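Local coordinates for tailspike protein (Acinetobacter phage vB_ApiP_P1, PDB 6E1R) that probably recognises and hydrolyses the capsular polysaccharide of its Acinetobacter host, serving as the trimeric tailspike with which the phage attaches to the cell, at residues T492-T496 with A497-S501. Numbering follows the deposited sequence.
Sequences TSVGT and AKYIS
Tyr499 and Thr492 face each other as a hydrogen-bonded pair in a beta hairpin with a two-residue loop, Gly495-Thr496, whose strands 484-494 and 497-507 belong to the antiparallel sheet of the C-terminal domain, beyond the parallel beta-helix. Their backbones bond twice, Tyr499 N to Thr492 O at 2.8 Å and Thr492 N to Tyr499 O at 2.9 Å. Beta-branched Thr492 suits the extended strand, and its CG2 packs 3.7 Å from CB of Tyr499. Its OG1, trans to the backbone N (chi1 -176°), is hydrogen-bonded outside the hairpin, to Tyr464 O and to Ser484 OG of a second subunit. With CG lying beside its own backbone N (chi1 -59°), the Tyr499 ring leans toward the turn, where CE1 meets Val494 CG2 obliquely at 4.0 Å; Leu508 of the second subunit packs on the same tyrosine.

The hairpin closes through a type II' turn from Val494 to Ala497. Gly495 takes the positive phi (68°) of its first corner, a value glycine adopts easily. Val494 N reaches Ala497 O at 2.9 Å, and Ala497 N returns a bond to Val494 O at 3.1 Å. Ala497 CB, small enough to fit beside the turn, sits 3.4 Å from Val494 O on the tyrosine's face.

On the opposite face, shared with Ser493, Lys498 bends at chi2 and curls back over the turn, laying CD against Ser493 CB. Its NZ bonds to Asn527 OD1 and, in the carbonyl plane, to Gly495 O at 2.8 Å.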
loop_
_atom_site.group_PDB
_atom_site.type_symbol
_atom_site.label_atom_id
_atom_site.label_comp_id
_atom_site.label_asym_id
_atom_site.label_seq_id
_atom_site.Cartn_x
_atom_site.Cartn_y
_atom_site.Cartn_z
ATOM N N THR A 492 19.053 13.194 -47.702
ATOM C CA THR A 492 19.055 11.744 -47.831
ATOM C C THR A 492 20.411 11.337 -48.383
ATOM O O THR A 492 21.141 12.160 -48.943
ATOM C CB THR A 492 17.926 11.238 -48.737
ATOM O OG1 THR A 492 17.919 9.804 -48.738
ATOM C CG2 THR A 492 18.112 11.739 -50.160
ATOM N N SER A 493 20.743 10.059 -48.219
ATOM C CA SER A 493 22.036 9.550 -48.647
ATOM C C SER A 493 21.862 8.181 -49.284
ATOM O O SER A 493 20.955 7.423 -48.932
ATOM C CB SER A 493 23.026 9.461 -47.477
ATOM O OG SER A 493 22.603 8.507 -46.521
ATOM N N VAL A 494 22.746 7.875 -50.232
ATOM C CA VAL A 494 22.821 6.555 -50.858
ATOM C C VAL A 494 24.303 6.190 -50.891
ATOM O O VAL A 494 25.022 6.526 -51.837
ATOM C CB VAL A 494 22.211 6.523 -52.264
ATOM C CG1 VAL A 494 22.286 5.118 -52.840
ATOM C CG2 VAL A 494 20.769 7.010 -52.239
ATOM N N GLY A 495 24.769 5.503 -49.852
ATOM C CA GLY A 495 26.184 5.178 -49.779
ATOM C C GLY A 495 27.006 6.433 -49.565
ATOM O O GLY A 495 26.727 7.241 -48.672
ATOM N N THR A 496 28.041 6.602 -50.391
ATOM C CA THR A 496 28.875 7.795 -50.328
ATOM C C THR A 496 28.194 9.023 -50.918
ATOM O O THR A 496 28.686 10.139 -50.713
ATOM C CB THR A 496 30.202 7.550 -51.050
ATOM O OG1 THR A 496 29.947 7.204 -52.418
ATOM C CG2 THR A 496 30.972 6.422 -50.381
ATOM N N ALA A 497 27.089 8.851 -51.638
ATOM C CA ALA A 497 26.400 9.973 -52.260
ATOM C C ALA A 497 25.498 10.668 -51.248
ATOM O O ALA A 497 24.651 10.030 -50.616
ATOM C CB ALA A 497 25.581 9.496 -53.459
ATOM N N LYS A 498 25.683 11.976 -51.099
ATOM C CA LYS A 498 24.901 12.789 -50.175
ATOM C C LYS A 498 23.997 13.721 -50.971
ATOM O O LYS A 498 24.451 14.376 -51.915
ATOM C CB LYS A 498 25.813 13.598 -49.251
ATOM C CG LYS A 498 26.953 12.801 -48.633
ATOM C CD LYS A 498 26.460 11.534 -47.955
ATOM C CE LYS A 498 27.624 10.703 -47.436
ATOM N NZ LYS A 498 27.178 9.392 -46.890
ATOM N N TYR A 499 22.726 13.785 -50.584
ATOM C CA TYR A 499 21.730 14.594 -51.277
ATOM C C TYR A 499 21.105 15.565 -50.287
ATOM O O TYR A 499 20.491 15.143 -49.302
ATOM C CB TYR A 499 20.653 13.714 -51.915
ATOM C CG TYR A 499 21.199 12.720 -52.910
ATOM C CD1 TYR A 499 21.651 11.474 -52.501
ATOM C CD2 TYR A 499 21.263 13.027 -54.262
ATOM C CE1 TYR A 499 22.154 10.563 -53.408
ATOM C CE2 TYR A 499 21.763 12.124 -55.178
ATOM C CZ TYR A 499 22.207 10.894 -54.746
ATOM O OH TYR A 499 22.708 9.990 -55.655
ATOM N N ILE A 500 21.260 16.860 -50.552
ATOM C CA ILE A 500 20.664 17.907 -49.731
ATOM C C ILE A 500 20.055 18.955 -50.652
ATOM O O ILE A 500 20.645 19.321 -51.675
ATOM C CB ILE A 500 21.696 18.531 -48.763
ATOM C CG1 ILE A 500 21.040 19.607 -47.895
ATOM C CG2 ILE A 500 22.895 19.083 -49.520
ATOM C CD1 ILE A 500 21.936 20.135 -46.796
ATOM N N SER A 501 18.859 19.424 -50.299
ATOM C CA SER A 501 18.127 20.393 -51.106
ATOM C C SER A 501 17.496 21.417 -50.178
ATOM O O SER A 501 16.684 21.058 -49.320
ATOM C CB SER A 501 17.054 19.706 -51.957
ATOM O OG SER A 501 16.301 20.651 -52.699
#